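Local structure of IclR transcriptional regulator (Thermotoga maritima, 1MKM) at residues H100-D105 with M129-Y134; P162-T167 with N193-M198; I142-P147 with E179-R184. The protein probably binds DNA and represses transcription as an IclR-family regulator, pairing a winged helix-turn-helix domain with a zinc-binding C-terminal domain. All coordinates share one frame; numbering follows the deposited sequence.

Contact 1: residues H100-D105 with M129-Y134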
ATOM      1  N   HIS B 100     -11.963  -8.658  24.089  1.00 51.12           N
ATOM      2  CA  HIS B 100     -11.054  -7.910  24.958  1.00 51.89           C
ATOM      3  C   HIS B 100     -10.696  -8.729  26.178  1.00 51.67           C
ATOM      4  O   HIS B 100     -11.434  -9.625  26.581  1.00 54.04           O
ATOM      5  CB  HIS B 100     -11.682  -6.599  25.446  1.00 41.32           C
ATOM      6  CG  HIS B 100     -11.965  -5.617  24.357  1.00 37.14           C
ATOM      7  ND1 HIS B 100     -11.039  -4.688  23.932  1.00 33.22           N
ATOM      8  CD2 HIS B 100     -13.070  -5.423  23.598  1.00 34.56           C
ATOM      9  CE1 HIS B 100     -11.560  -3.962  22.959  1.00 36.85           C
ATOM     10  NE2 HIS B 100     -12.793  -4.387  22.735  1.00 41.78           N
ATOM     11  N   LEU B 101      -9.546  -8.413  26.759  1.00 55.73           N
ATOM     12  CA  LEU B 101      -9.080  -9.068  27.972  1.00 56.24           C
ATOM     13  C   LEU B 101      -8.530  -7.952  28.838  1.00 51.94           C
ATOM     14  O   LEU B 101      -7.507  -7.346  28.497  1.00 54.85           O
ATOM     15  CB  LEU B 101      -7.963 -10.075  27.675  1.00 51.30           C
ATOM     16  CG  LEU B 101      -7.390 -10.723  28.948  1.00 51.40           C
ATOM     17  CD1 LEU B 101      -8.435 -11.641  29.522  1.00 37.30           C
ATOM     18  CD2 LEU B 101      -6.095 -11.506  28.669  1.00 42.23           C
ATOM     19  N   ILE B 102      -9.210  -7.658  29.943  1.00 52.52           N
ATOM     20  CA  ILE B 102      -8.750  -6.597  30.831  1.00 49.65           C
ATOM     21  C   ILE B 102      -8.125  -7.153  32.092  1.00 46.02           C
ATOM     22  O   ILE B 102      -8.675  -8.062  32.712  1.00 59.69           O
ATOM     23  CB  ILE B 102      -9.893  -5.634  31.223  1.00 47.90           C
ATOM     24  CG1 ILE B 102     -10.775  -6.254  32.303  1.00 66.26           C
ATOM     25  CG2 ILE B 102     -10.745  -5.335  30.014  1.00 42.75           C
ATOM     26  CD1 ILE B 102     -11.865  -5.305  32.798  1.00 74.88           C
ATOM     27  N   LEU B 103      -6.964  -6.606  32.452  1.00 50.02           N
ATOM     28  CA  LEU B 103      -6.221  -7.018  33.656  1.00 52.00           C
ATOM     29  C   LEU B 103      -6.693  -6.199  34.839  1.00 42.94           C
ATOM     30  O   LEU B 103      -6.709  -4.978  34.766  1.00 47.41           O
ATOM     31  CB  LEU B 103      -4.717  -6.773  33.468  1.00 55.19           C
ATOM     32  CG  LEU B 103      -3.759  -7.055  34.631  1.00 60.10           C
ATOM     33  CD1 LEU B 103      -3.701  -8.551  34.922  1.00 58.14           C
ATOM     34  CD2 LEU B 103      -2.369  -6.542  34.266  1.00 61.99           C
ATOM     35  N   LYS B 104      -7.081  -6.876  35.916  1.00 55.15           N
ATOM     36  CA  LYS B 104      -7.555  -6.227  37.142  1.00 54.78           C
ATOM     37  C   LYS B 104      -6.396  -5.549  37.877  1.00 61.96           C
ATOM     38  O   LYS B 104      -5.465  -6.220  38.304  1.00 62.17           O
ATOM     39  CB  LYS B 104      -8.194  -7.279  38.049  1.00 50.67           C
ATOM     40  CG  LYS B 104      -8.321  -6.907  39.531  1.00 66.54           C
ATOM     41  CD  LYS B 104      -9.530  -6.031  39.820  1.00 69.52           C
ATOM     42  CE  LYS B 104      -9.941  -6.161  41.282  1.00 60.01           C
ATOM     43  NZ  LYS B 104      -8.862  -5.715  42.202  1.00 77.11           N
ATOM     44  N   ASP B 105      -6.447  -4.227  38.020  1.00 54.00           N
ATOM     45  CA  ASP B 105      -5.382  -3.502  38.722  1.00 64.67           C
ATOM     46  C   ASP B 105      -5.982  -2.484  39.694  1.00 61.04           C
ATOM     47  O   ASP B 105      -6.130  -1.300  39.370  1.00 52.49           O
ATOM     48  CB  ASP B 105      -4.471  -2.787  37.724  1.00 66.97           C
ATOM     49  CG  ASP B 105      -3.200  -2.275  38.367  1.00 71.12           C
ATOM     50  OD1 ASP B 105      -2.452  -3.100  38.934  1.00 77.21           O
ATOM     51  OD2 ASP B 105      -2.947  -1.055  38.305  1.00 76.76           O
ATOM     52  N   MET B 129      -4.590   0.971  27.604  1.00 52.75           N
ATOM     53  CA  MET B 129      -5.646   1.881  28.034  1.00 45.68           C
ATOM     54  C   MET B 129      -6.321   1.364  29.302  1.00 48.01           C
ATOM     55  O   MET B 129      -6.287   0.167  29.589  1.00 48.85           O
ATOM     56  CB  MET B 129      -6.664   2.032  26.910  1.00 58.11           C
ATOM     57  CG  MET B 129      -7.775   3.012  27.179  1.00 65.71           C
ATOM     58  SD  MET B 129      -8.853   3.106  25.752  1.00 63.16           S
ATOM     59  CE  MET B 129      -7.767   3.969  24.575  1.00 53.44           C
ATOM     60  N   LYS B 130      -6.938   2.264  30.061  1.00 51.11           N
ATOM     61  CA  LYS B 130      -7.581   1.881  31.328  1.00 57.17           C
ATOM     62  C   LYS B 130      -9.097   1.796  31.213  1.00 48.70           C
ATOM     63  O   LYS B 130      -9.705   2.531  30.433  1.00 55.89           O
ATOM     64  CB  LYS B 130      -7.218   2.892  32.424  1.00 52.62           C
ATOM     65  CG  LYS B 130      -5.727   3.098  32.607  1.00 52.09           C
ATOM     66  CD  LYS B 130      -5.086   1.927  33.325  1.00 59.73           C
ATOM     67  CE  LYS B 130      -4.978   2.205  34.805  1.00 76.29           C
ATOM     68  NZ  LYS B 130      -4.232   3.478  35.044  1.00 78.98           N
ATOM     69  N   VAL B 131      -9.709   0.906  31.982  1.00 42.61           N
ATOM     70  CA  VAL B 131     -11.163   0.776  31.928  1.00 62.29           C
ATOM     71  C   VAL B 131     -11.865   0.808  33.267  1.00 57.82           C
ATOM     72  O   VAL B 131     -11.426   0.171  34.237  1.00 49.59           O
ATOM     73  CB  VAL B 131     -11.625  -0.513  31.204  1.00 33.82           C
ATOM     74  CG1 VAL B 131     -11.154  -0.487  29.775  1.00 52.53           C
ATOM     75  CG2 VAL B 131     -11.101  -1.714  31.896  1.00 50.29           C
ATOM     76  N   ASP B 132     -12.963   1.563  33.293  1.00 59.78           N
ATOM     77  CA  ASP B 132     -13.788   1.702  34.479  1.00 67.72           C
ATOM     78  C   ASP B 132     -14.379   0.328  34.739  1.00 65.54           C
ATOM     79  O   ASP B 132     -14.997  -0.255  33.850  1.00 74.53           O
ATOM     80  CB  ASP B 132     -14.904   2.710  34.224  1.00 64.53           C
ATOM     81  CG  ASP B 132     -14.375   4.072  33.853  1.00 67.90           C
ATOM     82  OD1 ASP B 132     -13.540   4.611  34.611  1.00 68.85           O
ATOM     83  OD2 ASP B 132     -14.793   4.608  32.803  1.00 83.39           O
ATOM     84  N   LEU B 133     -14.177  -0.190  35.947  1.00 68.97           N
ATOM     85  CA  LEU B 133     -14.678  -1.507  36.305  1.00 69.18           C
ATOM     86  C   LEU B 133     -16.180  -1.565  36.563  1.00 74.35           C
ATOM     87  O   LEU B 133     -16.702  -2.621  36.917  1.00 80.85           O
ATOM     88  CB  LEU B 133     -13.939  -2.033  37.536  1.00 59.73           C
ATOM     89  CG  LEU B 133     -12.546  -2.641  37.341  1.00 67.29           C
ATOM     90  CD1 LEU B 133     -11.949  -3.031  38.690  1.00 60.67           C
ATOM     91  CD2 LEU B 133     -12.647  -3.876  36.451  1.00 61.15           C
ATOM     92  N   TYR B 134     -16.883  -0.456  36.373  1.00 68.69           N
ATOM     93  CA  TYR B 134     -18.313  -0.461  36.627  1.00 62.74           C
ATOM     94  C   TYR B 134     -19.188  -0.290  35.395  1.00 73.80           C
ATOM     95  O   TYR B 134     -20.247  -0.919  35.306  1.00 75.51           O
ATOM     96  CB  TYR B 134     -18.677   0.613  37.652  1.00 67.50           C
ATOM     97  CG  TYR B 134     -18.458   2.034  37.169  1.00 61.88           C
ATOM     98  CD1 TYR B 134     -17.200   2.634  37.233  1.00 66.59           C
ATOM     99  CD2 TYR B 134     -19.513   2.773  36.637  1.00 59.48           C
ATOM    100  CE1 TYR B 134     -17.002   3.936  36.781  1.00 52.96           C
ATOM    101  CE2 TYR B 134     -19.323   4.065  36.180  1.00 49.65           C
ATOM    102  CZ  TYR B 134     -18.070   4.641  36.252  1.00 57.40           C
ATOM    103  OH  TYR B 134     -17.893   5.919  35.772  1.00 63.50           O
TER
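Ile102 meets Val131 and Leu133 over one face of the six-stranded antiparallel sheet in the GAF-like C-terminal domain of this IclR regulator. Strand 98-105 and the edge strand 130-132 are not neighbours: strand 108-115 runs between them, and its Tyr111 is touched by both Ile102 and Val131. The contact is therefore a case of next-but-one strands joined by side chains instead of backbone bonds, with the CA atoms of Ile102 and Val131 still 7.8 Å apart.

Orientation explains how that gap is bridged. Ile102 and Val131 each point CB at the opposing segment, and their side chains meet at a slant. In Ile102, CG1 is set between the backbone N and the carbonyl carbon (chi1 78°), and the extended chi2 then carries CD1 out to the tip of the reach. There Ile102 CD1 touches Val131 CG2 at 3.8 Å and, in a direction roughly at right angles to this, Leu133 CD2 at 4.0 Å. Val131 CG2 also comes to 4.1 Å from Ile102 CG2, so this one methyl of the valine meets both branches of the isoleucine. Ile142 of helix 137-143 packs on Ile102 and on Leu133, adding a third element to this buried apolar cluster, and a zinc ion lies about 7 Å from the Ile102 side chain.

Leu133 uses its two methyls for different partners. While CD2 serves Ile102, CD1 faces the aliphatic part of Lys104, whose side chain passes it at about a right angle. The lysine's charged end goes on to Tyr210 OH and Gly106 O, both hydrogen-bonded by NZ, leaving the touching to its methylene: Lys104 CD lies 4.0 Å from Leu133 CD1.

Contact 2: residues P162-T167 with N193-M198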
ATOM      1  N   PRO B 162     -21.811   9.066  35.254  1.00100.08           N
ATOM      2  CA  PRO B 162     -22.556   8.463  34.145  1.00 98.10           C
ATOM      3  C   PRO B 162     -22.072   8.913  32.764  1.00 93.48           C
ATOM      4  O   PRO B 162     -22.236  10.073  32.379  1.00 90.39           O
ATOM      5  CB  PRO B 162     -23.995   8.888  34.433  1.00100.88           C
ATOM      6  CG  PRO B 162     -23.817  10.219  35.098  1.00 98.56           C
ATOM      7  CD  PRO B 162     -22.686   9.940  36.057  1.00 98.49           C
ATOM      8  N   LYS B 163     -21.481   7.976  32.025  1.00 85.63           N
ATOM      9  CA  LYS B 163     -20.958   8.254  30.690  1.00 80.14           C
ATOM     10  C   LYS B 163     -22.041   8.186  29.621  1.00 76.84           C
ATOM     11  O   LYS B 163     -21.893   8.718  28.516  1.00 65.16           O
ATOM     12  CB  LYS B 163     -19.833   7.269  30.364  1.00 84.30           C
ATOM     13  CG  LYS B 163     -18.549   7.528  31.137  1.00 72.55           C
ATOM     14  CD  LYS B 163     -17.590   6.359  31.034  1.00 77.24           C
ATOM     15  CE  LYS B 163     -18.155   5.132  31.725  1.00 75.50           C
ATOM     16  NZ  LYS B 163     -18.531   5.409  33.145  1.00 82.53           N
ATOM     17  N   THR B 164     -23.135   7.525  29.957  1.00 78.03           N
ATOM     18  CA  THR B 164     -24.249   7.404  29.034  1.00 85.97           C
ATOM     19  C   THR B 164     -25.522   7.144  29.841  1.00 83.55           C
ATOM     20  O   THR B 164     -25.464   6.570  30.931  1.00 76.65           O
ATOM     21  CB  THR B 164     -23.985   6.276  27.985  1.00 80.69           C
ATOM     22  OG1 THR B 164     -23.271   5.191  28.595  1.00 74.49           O
ATOM     23  CG2 THR B 164     -23.159   6.818  26.823  1.00 68.32           C
ATOM     24  N   PRO B 165     -26.684   7.596  29.334  1.00 79.83           N
ATOM     25  CA  PRO B 165     -27.963   7.402  30.029  1.00 81.27           C
ATOM     26  C   PRO B 165     -28.176   6.005  30.607  1.00 85.89           C
ATOM     27  O   PRO B 165     -29.167   5.752  31.287  1.00 82.89           O
ATOM     28  CB  PRO B 165     -29.008   7.765  28.962  1.00 77.98           C
ATOM     29  CG  PRO B 165     -28.242   7.723  27.647  1.00 72.99           C
ATOM     30  CD  PRO B 165     -26.894   8.250  28.032  1.00 71.79           C
ATOM     31  N   ASN B 166     -27.242   5.100  30.337  1.00 91.58           N
ATOM     32  CA  ASN B 166     -27.349   3.742  30.843  1.00 97.69           C
ATOM     33  C   ASN B 166     -26.228   3.425  31.835  1.00 98.63           C
ATOM     34  O   ASN B 166     -26.106   2.294  32.309  1.00 98.90           O
ATOM     35  CB  ASN B 166     -27.324   2.744  29.681  1.00102.37           C
ATOM     36  CG  ASN B 166     -28.374   3.047  28.619  1.00 98.09           C
ATOM     37  OD1 ASN B 166     -28.633   2.227  27.741  1.00102.37           O
ATOM     38  ND2 ASN B 166     -28.975   4.229  28.691  1.00 94.11           N
ATOM     39  N   THR B 167     -25.413   4.429  32.150  1.00 97.24           N
ATOM     40  CA  THR B 167     -24.314   4.252  33.093  1.00 89.56           C
ATOM     41  C   THR B 167     -24.879   4.293  34.513  1.00 93.12           C
ATOM     42  O   THR B 167     -25.271   5.355  35.003  1.00 96.00           O
ATOM     43  CB  THR B 167     -23.250   5.376  32.963  1.00 88.10           C
ATOM     44  OG1 THR B 167     -22.912   5.581  31.586  1.00 75.43           O
ATOM     45  CG2 THR B 167     -21.985   5.001  33.721  1.00 91.17           C
ATOM     46  N   ASN B 193     -21.215   1.656  29.000  1.00 78.00           N
ATOM     47  CA  ASN B 193     -19.876   2.218  28.871  1.00 73.89           C
ATOM     48  C   ASN B 193     -19.857   3.154  27.676  1.00 73.47           C
ATOM     49  O   ASN B 193     -19.606   4.348  27.825  1.00 76.58           O
ATOM     50  CB  ASN B 193     -18.834   1.103  28.705  1.00 73.86           C
ATOM     51  CG  ASN B 193     -17.398   1.634  28.636  1.00 73.46           C
ATOM     52  OD1 ASN B 193     -16.951   2.132  27.600  1.00 77.25           O
ATOM     53  ND2 ASN B 193     -16.680   1.528  29.743  1.00 51.76           N
ATOM     54  N   GLU B 194     -20.128   2.615  26.490  1.00 74.15           N
ATOM     55  CA  GLU B 194     -20.161   3.437  25.287  1.00 75.23           C
ATOM     56  C   GLU B 194     -21.453   3.240  24.503  1.00 74.96           C
ATOM     57  O   GLU B 194     -21.902   2.116  24.286  1.00 69.96           O
ATOM     58  CB  GLU B 194     -18.955   3.138  24.392  1.00 81.74           C
ATOM     59  CG  GLU B 194     -17.969   4.300  24.305  1.00 88.41           C
ATOM     60  CD  GLU B 194     -16.773   4.002  23.419  1.00 89.50           C
ATOM     61  OE1 GLU B 194     -16.086   2.989  23.669  1.00 90.29           O
ATOM     62  OE2 GLU B 194     -16.515   4.785  22.478  1.00 88.19           O
ATOM     63  N   ILE B 195     -22.056   4.349  24.088  1.00 72.37           N
ATOM     64  CA  ILE B 195     -23.296   4.298  23.331  1.00 73.33           C
ATOM     65  C   ILE B 195     -23.052   3.701  21.937  1.00 75.22           C
ATOM     66  O   ILE B 195     -22.083   4.038  21.251  1.00 64.12           O
ATOM     67  CB  ILE B 195     -23.937   5.716  23.237  1.00 80.13           C
ATOM     68  CG1 ILE B 195     -24.995   5.750  22.130  1.00 82.58           C
ATOM     69  CG2 ILE B 195     -22.856   6.771  23.043  1.00 82.32           C
ATOM     70  CD1 ILE B 195     -25.595   7.133  21.894  1.00 87.14           C
ATOM     71  N   GLY B 196     -23.939   2.798  21.534  1.00 68.80           N
ATOM     72  CA  GLY B 196     -23.796   2.153  20.245  1.00 66.07           C
ATOM     73  C   GLY B 196     -23.150   0.794  20.426  1.00 64.93           C
ATOM     74  O   GLY B 196     -23.326  -0.093  19.585  1.00 67.39           O
ATOM     75  N   ILE B 197     -22.429   0.631  21.538  1.00 59.42           N
ATOM     76  CA  ILE B 197     -21.719  -0.607  21.870  1.00 53.21           C
ATOM     77  C   ILE B 197     -22.287  -1.358  23.086  1.00 61.06           C
ATOM     78  O   ILE B 197     -22.604  -0.752  24.112  1.00 65.40           O
ATOM     79  CB  ILE B 197     -20.192  -0.322  22.161  1.00 45.67           C
ATOM     80  CG1 ILE B 197     -19.333  -0.444  20.887  1.00 52.80           C
ATOM     81  CG2 ILE B 197     -19.659  -1.318  23.163  1.00 41.85           C
ATOM     82  CD1 ILE B 197     -19.719   0.453  19.773  1.00 58.90           C
ATOM     83  N   MET B 198     -22.393  -2.681  22.969  1.00 50.16           N
ATOM     84  CA  MET B 198     -22.852  -3.535  24.062  1.00 50.05           C
ATOM     85  C   MET B 198     -21.807  -4.637  24.198  1.00 44.58           C
ATOM     86  O   MET B 198     -21.099  -4.927  23.243  1.00 49.89           O
ATOM     87  CB  MET B 198     -24.221  -4.149  23.753  1.00 57.35           C
ATOM     88  CG  MET B 198     -25.375  -3.169  23.863  1.00 59.36           C
ATOM     89  SD  MET B 198     -26.954  -3.870  23.347  1.00 65.80           S
ATOM     90  CE  MET B 198     -27.046  -5.314  24.399  1.00 47.94           C
TER
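Thr164 and Ile195 supply the apolar part of this contact, between the loop 162-167 and the turn leading into strand 197-205. Thr164 presents its methyl: CG2 lies 3.8 Å from Ile195 CG2 and equally close to Ile195 CB, the two side chains meeting at a slant. Ile195, exposed on this surface, also packs on Arg222 of the third subunit.

Looser contacts involve the backbone of Asn193. Lys163 CB rests 3.9 Å from Asn193 O, and the side chains come no closer than 4.4 Å, between Lys163 CE and Asn193 ND2. Thr164 OG1 lies 3.8 Å from the same Asn193 O.

The polar grip falls just before Asn193. Thr164 OG1, placed between its backbone N and carbonyl carbon (chi1 36°), hydrogen-bonds Glu191 O, and Thr167 OG1 does the same with Glu192 O. Two threonine hydroxyls thus tie the loop to successive carbonyls.

Local turns shape both partners. A type I turn runs from Thr164 to Thr167; a type II turn from Glu194 to Ile197 is closed by Ile197 N donating to Glu194 O at 3.2 Å. Gly196 holds the third position of the latter with phi 98°, where a side chain would jam against the preceding carbonyl O.

Asn193 links this packing to the metal, its backbone N bonding OD1 of the zinc ligand Asp189. With Cys199, also a zinc ligand, a few residues beyond, Asn193 is consistent with a second-shell residue of the zinc site in the IclR C-terminal domain, the loop packing lying beyond it.

Contact 3: residues I142-P147 with E179-R184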
ATOM      1  N   ILE B 142     -15.858  -8.535  36.936  1.00 69.96           N
ATOM      2  CA  ILE B 142     -14.765  -8.659  37.903  1.00 72.90           C
ATOM      3  C   ILE B 142     -15.216  -8.171  39.275  1.00 79.37           C
ATOM      4  O   ILE B 142     -14.822  -8.728  40.304  1.00 72.49           O
ATOM      5  CB  ILE B 142     -13.517  -7.850  37.466  1.00 79.05           C
ATOM      6  CG1 ILE B 142     -12.878  -8.503  36.235  1.00 80.97           C
ATOM      7  CG2 ILE B 142     -12.508  -7.775  38.613  1.00 75.53           C
ATOM      8  CD1 ILE B 142     -11.738  -7.705  35.637  1.00 75.03           C
ATOM      9  N   LEU B 143     -16.044  -7.128  39.281  1.00 81.52           N
ATOM     10  CA  LEU B 143     -16.573  -6.567  40.519  1.00 80.33           C
ATOM     11  C   LEU B 143     -17.655  -7.457  41.113  1.00 89.31           C
ATOM     12  O   LEU B 143     -18.253  -7.121  42.137  1.00 99.68           O
ATOM     13  CB  LEU B 143     -17.162  -5.179  40.267  1.00 68.20           C
ATOM     14  CG  LEU B 143     -16.236  -3.991  40.524  1.00 65.46           C
ATOM     15  CD1 LEU B 143     -16.978  -2.676  40.267  1.00 60.41           C
ATOM     16  CD2 LEU B 143     -15.747  -4.063  41.964  1.00 53.67           C
ATOM     17  N   ALA B 144     -17.909  -8.588  40.463  1.00 89.25           N
ATOM     18  CA  ALA B 144     -18.927  -9.519  40.926  1.00 89.14           C
ATOM     19  C   ALA B 144     -18.295 -10.719  41.600  1.00 86.58           C
ATOM     20  O   ALA B 144     -18.957 -11.732  41.817  1.00 88.49           O
ATOM     21  CB  ALA B 144     -19.789  -9.978  39.755  1.00 85.83           C
ATOM     22  N   PHE B 145     -17.011 -10.612  41.920  1.00 87.25           N
ATOM     23  CA  PHE B 145     -16.307 -11.705  42.574  1.00 88.86           C
ATOM     24  C   PHE B 145     -15.194 -11.229  43.493  1.00 89.40           C
ATOM     25  O   PHE B 145     -14.487 -12.042  44.090  1.00 90.92           O
ATOM     26  CB  PHE B 145     -15.745 -12.688  41.540  1.00 86.90           C
ATOM     27  CG  PHE B 145     -16.793 -13.553  40.895  1.00 83.75           C
ATOM     28  CD1 PHE B 145     -17.555 -13.075  39.834  1.00 84.05           C
ATOM     29  CD2 PHE B 145     -17.045 -14.835  41.382  1.00 87.68           C
ATOM     30  CE1 PHE B 145     -18.555 -13.856  39.268  1.00 85.88           C
ATOM     31  CE2 PHE B 145     -18.042 -15.626  40.822  1.00 81.91           C
ATOM     32  CZ  PHE B 145     -18.800 -15.134  39.763  1.00 89.23           C
ATOM     33  N   VAL B 146     -15.031  -9.912  43.599  1.00 89.95           N
ATOM     34  CA  VAL B 146     -14.014  -9.362  44.484  1.00 88.81           C
ATOM     35  C   VAL B 146     -14.556  -9.580  45.887  1.00 90.29           C
ATOM     36  O   VAL B 146     -15.727  -9.297  46.144  1.00 92.06           O
ATOM     37  CB  VAL B 146     -13.804  -7.837  44.260  1.00 93.85           C
ATOM     38  CG1 VAL B 146     -13.279  -7.584  42.859  1.00 94.04           C
ATOM     39  CG2 VAL B 146     -15.112  -7.079  44.480  1.00 82.41           C
ATOM     40  N   PRO B 147     -13.734 -10.112  46.805  1.00 90.82           N
ATOM     41  CA  PRO B 147     -14.255 -10.318  48.157  1.00 92.31           C
ATOM     42  C   PRO B 147     -15.090  -9.119  48.620  1.00 96.78           C
ATOM     43  O   PRO B 147     -14.649  -7.967  48.541  1.00 94.61           O
ATOM     44  CB  PRO B 147     -12.988 -10.526  48.973  1.00 86.39           C
ATOM     45  CG  PRO B 147     -12.146 -11.325  48.019  1.00 86.22           C
ATOM     46  CD  PRO B 147     -12.335 -10.568  46.709  1.00 92.08           C
ATOM     47  N   GLU B 179     -24.835  -8.773  41.810  1.00 89.17           N
ATOM     48  CA  GLU B 179     -25.311 -10.073  42.260  1.00 89.58           C
ATOM     49  C   GLU B 179     -25.971 -10.824  41.109  1.00 88.89           C
ATOM     50  O   GLU B 179     -25.775 -12.032  40.950  1.00 85.42           O
ATOM     51  CB  GLU B 179     -26.285  -9.901  43.425  1.00 92.82           C
ATOM     52  CG  GLU B 179     -26.304 -11.089  44.368  1.00 98.92           C
ATOM     53  CD  GLU B 179     -26.940 -10.755  45.699  1.00103.95           C
ATOM     54  OE1 GLU B 179     -28.143 -10.419  45.714  1.00113.68           O
ATOM     55  OE2 GLU B 179     -26.234 -10.822  46.729  1.00100.03           O
ATOM     56  N   LYS B 180     -26.751 -10.103  40.306  1.00 86.79           N
ATOM     57  CA  LYS B 180     -27.409 -10.706  39.154  1.00 83.05           C
ATOM     58  C   LYS B 180     -26.299 -11.378  38.356  1.00 84.67           C
ATOM     59  O   LYS B 180     -26.445 -12.492  37.852  1.00 80.92           O
ATOM     60  CB  LYS B 180     -28.054  -9.635  38.272  1.00 75.17           C
ATOM     61  CG  LYS B 180     -28.717  -8.486  39.005  1.00 70.11           C
ATOM     62  CD  LYS B 180     -29.423  -7.586  37.998  1.00 68.10           C
ATOM     63  CE  LYS B 180     -29.834  -6.248  38.582  1.00 66.96           C
ATOM     64  NZ  LYS B 180     -30.378  -5.369  37.508  1.00 68.93           N
ATOM     65  N   ILE B 181     -25.181 -10.670  38.252  1.00 83.64           N
ATOM     66  CA  ILE B 181     -24.026 -11.161  37.522  1.00 83.84           C
ATOM     67  C   ILE B 181     -23.500 -12.426  38.185  1.00 86.73           C
ATOM     68  O   ILE B 181     -23.174 -13.401  37.503  1.00 87.45           O
ATOM     69  CB  ILE B 181     -22.930 -10.078  37.465  1.00 80.01           C
ATOM     70  CG1 ILE B 181     -23.474  -8.851  36.726  1.00 71.19           C
ATOM     71  CG2 ILE B 181     -21.696 -10.611  36.765  1.00 80.45           C
ATOM     72  CD1 ILE B 181     -22.599  -7.626  36.837  1.00 66.99           C
ATOM     73  N   ARG B 182     -23.426 -12.419  39.513  1.00 90.63           N
ATOM     74  CA  ARG B 182     -22.958 -13.595  40.236  1.00 92.76           C
ATOM     75  C   ARG B 182     -23.914 -14.726  39.867  1.00 96.53           C
ATOM     76  O   ARG B 182     -23.506 -15.879  39.695  1.00 91.89           O
ATOM     77  CB  ARG B 182     -23.001 -13.349  41.745  1.00 92.76           C
ATOM     78  CG  ARG B 182     -22.336 -12.052  42.181  1.00 94.75           C
ATOM     79  CD  ARG B 182     -22.416 -11.864  43.699  1.00 93.56           C
ATOM     80  NE  ARG B 182     -21.858 -10.582  44.126  1.00 84.39           N
ATOM     81  CZ  ARG B 182     -21.771 -10.190  45.391  1.00 86.38           C
ATOM     82  NH1 ARG B 182     -22.205 -10.983  46.361  1.00 96.16           N
ATOM     83  NH2 ARG B 182     -21.250  -9.006  45.690  1.00 81.43           N
ATOM     84  N   LYS B 183     -25.192 -14.370  39.740  1.00 98.00           N
ATOM     85  CA  LYS B 183     -26.240 -15.319  39.376  1.00 96.37           C
ATOM     86  C   LYS B 183     -25.964 -15.940  38.008  1.00 95.48           C
ATOM     87  O   LYS B 183     -25.567 -17.105  37.918  1.00 93.21           O
ATOM     88  CB  LYS B 183     -27.604 -14.609  39.373  1.00 96.35           C
ATOM     89  CG  LYS B 183     -28.752 -15.362  38.687  1.00 98.48           C
ATOM     90  CD  LYS B 183     -28.936 -16.782  39.227  1.00104.17           C
ATOM     91  CE  LYS B 183     -30.338 -17.328  38.942  1.00102.06           C
ATOM     92  NZ  LYS B 183     -30.733 -17.286  37.503  1.00111.43           N
ATOM     93  N   ARG B 184     -26.167 -15.159  36.949  1.00 90.29           N
ATOM     94  CA  ARG B 184     -25.943 -15.643  35.593  1.00 87.54           C
ATOM     95  C   ARG B 184     -24.547 -16.231  35.441  1.00 86.33           C
ATOM     96  O   ARG B 184     -24.366 -17.289  34.828  1.00 78.63           O
ATOM     97  CB  ARG B 184     -26.133 -14.509  34.584  1.00 91.65           C
ATOM     98  CG  ARG B 184     -27.540 -13.933  34.549  1.00 97.15           C
ATOM     99  CD  ARG B 184     -27.739 -13.031  33.338  1.00 96.74           C
ATOM    100  NE  ARG B 184     -26.782 -11.932  33.309  1.00101.57           N
ATOM    101  CZ  ARG B 184     -26.672 -11.014  34.263  1.00107.69           C
ATOM    102  NH1 ARG B 184     -27.462 -11.064  35.328  1.00107.91           N
ATOM    103  NH2 ARG B 184     -25.770 -10.044  34.155  1.00114.13           N
TER
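Two helix ends meet in the helical layer packed beside the sheet of the GAF-like C-terminal domain: the chain leaving helix 137-143 passes against the last turns of helix 171-184. Here a small residue brings two backbones close, for the CA atoms of Ala144 and Arg182 are only 5.8 Å apart.

Ala144 points its CB toward the helix and lodges against Ile181. The touch is methyl to methyl, Ala144 CB to Ile181 CG2 at 3.6 Å, with Ile181 CB at 3.9 Å from the same alanine methyl. Ile181 can offer that branch because CG2 stands anti to its own backbone N while CG1 turns elsewhere.

Arg182 lies alongside, not end on. Its chain is fully extended from CG to NE and passes the carbonyl of Ala144, with Arg182 CG 3.4 Å from Ala144 O and CD at 3.9 Å. The methylenes, rather than the guanidinium, therefore do most of the packing, and the side chain also touches Leu151 of helix 148-157, which brings a third helix into the contact. Shortened to an alanine, this position would probably open a gap beside the Ala144 carbonyl and deprive Leu151 of the aliphatic chain packed on it.

Phe145 makes a more distant contact, its CZ lying 4.5 Å from Arg182 CA. Its ring also meets that of Phe205, the planes inclined by about 55°, so it links the helix end to the long strand 197-205.

The price of this packing is paid by one polar atom: Arg182 NE is buried by it and finds no partner in the model, with Ala144 O still 3.9 Å away.

How the contacts relate
Burial and chemistry change together across the three contacts. Contact 1, its centre about 5 Å from that of the chain, is core and almost wholly apolar; contact 3, the farthest from the centre and yet partly buried, sets aliphatic packing against a single backbone carbonyl; contact 2 is a surface contact, where threonine hydroxyls hold loops. Helix 137-143, whose end forms one side of contact 3, also packs on contact 1: Ile142 CD1 reaches Ile102 CD1 at 3.7 Å. Contacts 1 and 2 reach the same sheet and touch where Tyr134 packs on Thr167. Contacts 2 and 3 remain about 10 Å apart at their nearest atoms, although their segments alternate along the chain.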